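Local coordinates for putative uncharacterized protein (Cyanothece, PDB 3CSX) that is of unknown function but is a metalloprotein associated with nitrogen fixation, at residues 18-23 with 67-72; 25-30 with 60-65. All coordinates share one frame; numbering follows the deposited sequence.

How the contacts relate
Contacts 1 and 2 are successive layers of one antiparallel helical hairpin, both formed by helix 14-44 and helix 52-77, with centres about 10 Å apart. The centre of contact 2 lies about 1 Å from the centre of the chain, and contact 1 lies further toward the chain ends, so the pairing of 25-30 with 60-65 comes between the turn and that of 18-23 with 67-72. The layers touch: Leu69 CD1 packs on Leu27 CD2 at 3.8 Å, continuing the apolar seam, and Lys23 NZ stands 4.0 Å from Glu65 OE2, a charge-complementary approach. Both contacts also reach the second subunit.

Contact 1: residues 18-23 with 67-72; sequences ADLKKK and DQLKKK
Lys71 NZ bonds to Asp67 OD1 at 3.1 Å, a salt bridge along the outer side of helix segment 67-72, while Leu20 and Lys23 meet Leu69 and Lys72 on its inner side by apolar packing alone. The ammonium approaches the syn side of the carboxylate, 24° out of its plane; with the two residues one helical turn apart, this is the usual i to i+4 pairing of opposite charges on a helix surface. Across the interface, Leu20 CD1 packs against Leu69 CD2 at 3.8 Å, the two branched side chains crossing at a slant. Leucine suits both places because its forked end fills the gap between helices whose axes lie 10.2 Å apart. The lysines contribute their carbon chains. Lys23 crosses Leu69 at about a right angle and lays CE 3.6 Å from its CD1 methyl. Its chain runs extended as far as CE and bends only at the last torsion (chi4 61°), so methylenes meet the leucine before the charged end turns. Lys72, bent earlier at chi3, brings CE to 3.9 Å from Leu20 CD2. Long aliphatic stems with a terminal charge fit this margin, where an apolar seam gives way to a polar surface. Leu20 also rests on Leu73 and Trp76, and Leu69 on Val24. On the flank, Gln68 NE2 hydrogen-bonds Gln33 OE1 of the second subunit. Together the segments, at 154° to each other, form part of the antiparallel hairpin of helices 14-44 and 52-77, its apolar seam edged by lysine stems, consistent with the Rop-like family.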
# COMPACT_ATOMS: atom_id res chain seq x y z
N ALA B 18 -10.64 -4.35 14.52
CA ALA B 18 -11.70 -3.35 14.72
C ALA B 18 -11.18 -1.92 14.77
O ALA B 18 -11.78 -0.99 14.20
CB ALA B 18 -12.52 -3.66 16.00
N ASP B 19 -10.06 -1.73 15.48
CA ASP B 19 -9.39 -0.44 15.55
C ASP B 19 -8.92 0.05 14.17
O ASP B 19 -9.15 1.20 13.83
CB ASP B 19 -8.20 -0.52 16.52
CG ASP B 19 -8.64 -0.74 17.96
OD1 ASP B 19 -9.85 -0.52 18.27
OD2 ASP B 19 -7.78 -1.13 18.78
N LEU B 20 -8.26 -0.82 13.41
CA LEU B 20 -7.76 -0.46 12.07
C LEU B 20 -8.93 -0.10 11.15
O LEU B 20 -8.88 0.90 10.44
CB LEU B 20 -6.94 -1.62 11.47
CG LEU B 20 -6.31 -1.43 10.08
CD1 LEU B 20 -5.45 -0.17 9.99
CD2 LEU B 20 -5.46 -2.63 9.72
N LYS B 21 -10.00 -0.91 11.20
CA LYS B 21 -11.24 -0.56 10.49
C LYS B 21 -11.72 0.84 10.78
O LYS B 21 -12.17 1.55 9.87
CB LYS B 21 -12.37 -1.55 10.82
CG LYS B 21 -12.20 -2.91 10.23
CD LYS B 21 -13.54 -3.67 10.08
CE LYS B 21 -13.34 -4.90 9.19
NZ LYS B 21 -14.61 -5.40 8.57
N LYS B 22 -11.63 1.24 12.06
CA LYS B 22 -12.05 2.55 12.51
C LYS B 22 -11.16 3.67 11.95
O LYS B 22 -11.64 4.72 11.53
CB LYS B 22 -12.06 2.59 14.06
CG LYS B 22 -12.59 3.90 14.67
CD LYS B 22 -14.13 3.96 14.61
CE LYS B 22 -14.63 5.41 14.58
NZ LYS B 22 -13.65 6.35 15.19
N LYS B 23 -9.86 3.42 11.95
CA LYS B 23 -8.89 4.34 11.44
C LYS B 23 -9.13 4.50 9.94
O LYS B 23 -9.13 5.61 9.41
CB LYS B 23 -7.50 3.77 11.70
CG LYS B 23 -6.33 4.64 11.29
CD LYS B 23 -5.05 3.95 11.71
CE LYS B 23 -3.80 4.67 11.19
NZ LYS B 23 -3.66 6.10 11.70
N ASP B 67 -4.32 3.61 1.21
CA ASP B 67 -4.09 2.35 0.45
C ASP B 67 -3.23 1.42 1.30
O ASP B 67 -3.52 0.25 1.43
CB ASP B 67 -3.37 2.71 -0.85
CG ASP B 67 -3.26 1.53 -1.84
OD1 ASP B 67 -4.13 0.64 -1.87
OD2 ASP B 67 -2.28 1.54 -2.59
N GLN B 68 -2.18 1.95 1.93
CA GLN B 68 -1.38 1.12 2.85
C GLN B 68 -2.21 0.50 3.95
O GLN B 68 -2.03 -0.67 4.28
CB GLN B 68 -0.22 1.92 3.50
CG GLN B 68 0.78 2.45 2.51
CD GLN B 68 1.87 1.45 2.11
OE1 GLN B 68 1.71 0.26 2.30
NE2 GLN B 68 2.98 1.95 1.55
N LEU B 69 -3.13 1.27 4.53
CA LEU B 69 -3.88 0.74 5.65
C LEU B 69 -4.88 -0.31 5.17
O LEU B 69 -5.08 -1.34 5.80
CB LEU B 69 -4.56 1.88 6.41
CG LEU B 69 -3.62 2.81 7.18
CD1 LEU B 69 -4.49 3.97 7.72
CD2 LEU B 69 -2.89 2.06 8.31
N LYS B 70 -5.49 -0.04 4.02
CA LYS B 70 -6.43 -1.00 3.45
C LYS B 70 -5.78 -2.34 3.13
O LYS B 70 -6.32 -3.40 3.48
CB LYS B 70 -7.17 -0.38 2.25
CG LYS B 70 -8.29 0.52 2.72
CD LYS B 70 -9.03 1.16 1.56
CE LYS B 70 -9.99 2.24 2.04
NZ LYS B 70 -10.96 2.55 0.94
N LYS B 71 -4.62 -2.29 2.50
CA LYS B 71 -3.80 -3.49 2.23
C LYS B 71 -3.38 -4.21 3.51
O LYS B 71 -3.43 -5.43 3.57
CB LYS B 71 -2.58 -3.12 1.39
CG LYS B 71 -2.95 -2.74 -0.05
CD LYS B 71 -1.80 -2.06 -0.82
CE LYS B 71 -1.96 -2.29 -2.35
NZ LYS B 71 -3.40 -2.20 -2.81
N LYS B 72 -2.94 -3.44 4.53
CA LYS B 72 -2.62 -4.01 5.84
C LYS B 72 -3.84 -4.72 6.43
O LYS B 72 -3.72 -5.87 6.91
CB LYS B 72 -2.12 -2.91 6.83
CG LYS B 72 -1.53 -3.48 8.12
CD LYS B 72 -0.79 -2.44 8.95
CE LYS B 72 -1.76 -1.51 9.73
NZ LYS B 72 -0.97 -0.46 10.43

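Contact 2: residues 25-30 with 60-65; sequences RKLNSK and YEIFRE
With chi1 of -164° in Leu27 and -170° in Ile62, each side chain extends opposite its own backbone N, carrying Leu27 CG and Ile62 CG1 into the space between the helices; Glu65 leaves its helix in the same way. The first two slide past each other in opposite directions, so that Leu27 CD1 comes to 3.9 Å from Ile62 CG1 while Ile62 CD1 reaches on to the backbone, 3.7 Å from Leu27 O. Isoleucine suits this place because its longer branch can run alongside the leucine and set its end methyl against the backbone carbonyl. Glu65 crosses Leu27 at about a right angle. Its chain stays extended beyond CG, placing OE1 against both methyls, 3.6 Å from Leu27 CD2 and 3.7 Å from Leu27 CD1, with CD and CG behind it. A glutamate works at this rim because its carboxylate also faces Lys23. Lys30, on the same flank as Glu65 but further along the helix, is marginal: its backbone C lies 4.4 Å from Ile62 CD1, while its side chain leads away and NZ makes a weak hydrogen bond to Gln33 OE1 of the same chain. Leu66 and Leu69 extend the apolar surface against Leu27, as Ala31 and Met34 do against Ile62. The segment axes approach to 9.8 Å and run at 155° to one another, nearly antiparallel. In both helices the inward apolar residues recur at alternating spacings of three and four, the heptad pattern of an antiparallel coiled-coil hairpin, consistent with the Rop-like family.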
# COMPACT_ATOMS: atom_id res chain seq x y z
N ARG B 25 -11.85 4.06 8.21
CA ARG B 25 -13.07 4.84 7.96
C ARG B 25 -12.90 6.34 8.17
O ARG B 25 -13.38 7.12 7.38
CB ARG B 25 -14.24 4.32 8.81
CG ARG B 25 -15.55 5.05 8.55
CD ARG B 25 -16.60 4.63 9.56
NE ARG B 25 -17.95 4.94 9.10
CZ ARG B 25 -18.69 4.16 8.32
NH1 ARG B 25 -18.21 3.01 7.87
NH2 ARG B 25 -19.92 4.55 7.97
N LYS B 26 -12.25 6.78 9.26
CA LYS B 26 -12.01 8.21 9.40
C LYS B 26 -11.14 8.81 8.26
O LYS B 26 -11.36 9.94 7.76
CB LYS B 26 -11.44 8.55 10.79
CG LYS B 26 -12.44 8.28 11.93
CD LYS B 26 -11.79 8.46 13.31
CE LYS B 26 -11.82 9.93 13.78
NZ LYS B 26 -12.91 10.11 14.79
N LEU B 27 -10.14 8.04 7.84
CA LEU B 27 -9.24 8.48 6.81
C LEU B 27 -9.92 8.49 5.44
O LEU B 27 -9.63 9.35 4.62
CB LEU B 27 -8.02 7.58 6.76
CG LEU B 27 -6.83 8.15 6.00
CD1 LEU B 27 -6.33 9.47 6.62
CD2 LEU B 27 -5.73 7.06 5.98
N ASN B 28 -10.83 7.55 5.22
CA ASN B 28 -11.55 7.51 3.94
C ASN B 28 -12.34 8.80 3.76
O ASN B 28 -12.38 9.35 2.67
CB ASN B 28 -12.40 6.24 3.83
CG ASN B 28 -12.97 6.04 2.44
OD1 ASN B 28 -14.16 6.19 2.24
ND2 ASN B 28 -12.12 5.70 1.49
N SER B 29 -12.89 9.34 4.87
CA SER B 29 -13.58 10.63 4.84
C SER B 29 -12.68 11.79 4.49
O SER B 29 -13.06 12.62 3.66
CB SER B 29 -14.29 10.92 6.17
OG SER B 29 -15.15 9.84 6.47
N LYS B 30 -11.47 11.82 5.10
CA LYS B 30 -10.52 12.87 4.87
C LYS B 30 -10.02 12.81 3.43
O LYS B 30 -9.83 13.84 2.79
CB LYS B 30 -9.32 12.73 5.80
CG LYS B 30 -9.54 13.16 7.27
CD LYS B 30 -10.07 14.58 7.38
CE LYS B 30 -8.95 15.61 7.33
NZ LYS B 30 -9.46 16.97 7.67
N TYR B 60 -2.30 13.07 -2.88
CA TYR B 60 -1.57 11.81 -3.10
C TYR B 60 -1.21 11.15 -1.77
O TYR B 60 -1.42 9.96 -1.57
CB TYR B 60 -0.31 12.06 -3.93
CG TYR B 60 0.62 10.89 -3.84
CD1 TYR B 60 0.36 9.71 -4.54
CD2 TYR B 60 1.77 10.96 -3.03
CE1 TYR B 60 1.21 8.63 -4.44
CE2 TYR B 60 2.61 9.89 -2.91
CZ TYR B 60 2.34 8.73 -3.63
OH TYR B 60 3.19 7.65 -3.51
N GLU B 61 -0.70 11.96 -0.82
CA GLU B 61 -0.23 11.42 0.42
C GLU B 61 -1.30 10.75 1.23
O GLU B 61 -1.08 9.69 1.78
CB GLU B 61 0.49 12.52 1.21
CG GLU B 61 1.77 12.96 0.51
CD GLU B 61 2.77 11.83 0.23
OE1 GLU B 61 2.73 10.76 0.88
OE2 GLU B 61 3.64 12.04 -0.66
N ILE B 62 -2.47 11.38 1.31
CA ILE B 62 -3.57 10.80 2.02
C ILE B 62 -4.07 9.48 1.36
O ILE B 62 -4.32 8.49 2.02
CB ILE B 62 -4.71 11.87 2.31
CG1 ILE B 62 -5.76 11.30 3.27
CG2 ILE B 62 -5.37 12.43 1.05
CD1 ILE B 62 -6.59 10.23 2.71
N PHE B 63 -4.18 9.47 0.04
CA PHE B 63 -4.58 8.22 -0.63
C PHE B 63 -3.54 7.14 -0.52
O PHE B 63 -3.88 5.94 -0.41
CB PHE B 63 -5.01 8.50 -2.08
CG PHE B 63 -6.43 8.98 -2.19
CD1 PHE B 63 -7.49 8.06 -2.22
CD2 PHE B 63 -6.73 10.34 -2.24
CE1 PHE B 63 -8.81 8.50 -2.32
CE2 PHE B 63 -8.06 10.79 -2.30
CZ PHE B 63 -9.09 9.87 -2.36
N ARG B 64 -2.27 7.52 -0.49
CA ARG B 64 -1.21 6.52 -0.28
C ARG B 64 -1.35 5.93 1.09
O ARG B 64 -1.25 4.71 1.27
CB ARG B 64 0.19 7.12 -0.41
CG ARG B 64 1.26 6.02 -0.21
CD ARG B 64 2.63 6.61 -0.41
NE ARG B 64 3.72 5.66 -0.19
CZ ARG B 64 4.09 4.68 -1.03
NH1 ARG B 64 3.45 4.48 -2.17
NH2 ARG B 64 5.10 3.89 -0.71
N GLU B 65 -1.54 6.79 2.10
CA GLU B 65 -1.69 6.24 3.46
C GLU B 65 -2.93 5.33 3.54
O GLU B 65 -2.93 4.25 4.16
CB GLU B 65 -1.75 7.36 4.52
CG GLU B 65 -1.65 6.76 5.94
CD GLU B 65 -2.17 7.70 7.03
OE1 GLU B 65 -2.66 8.79 6.70
OE2 GLU B 65 -2.08 7.34 8.23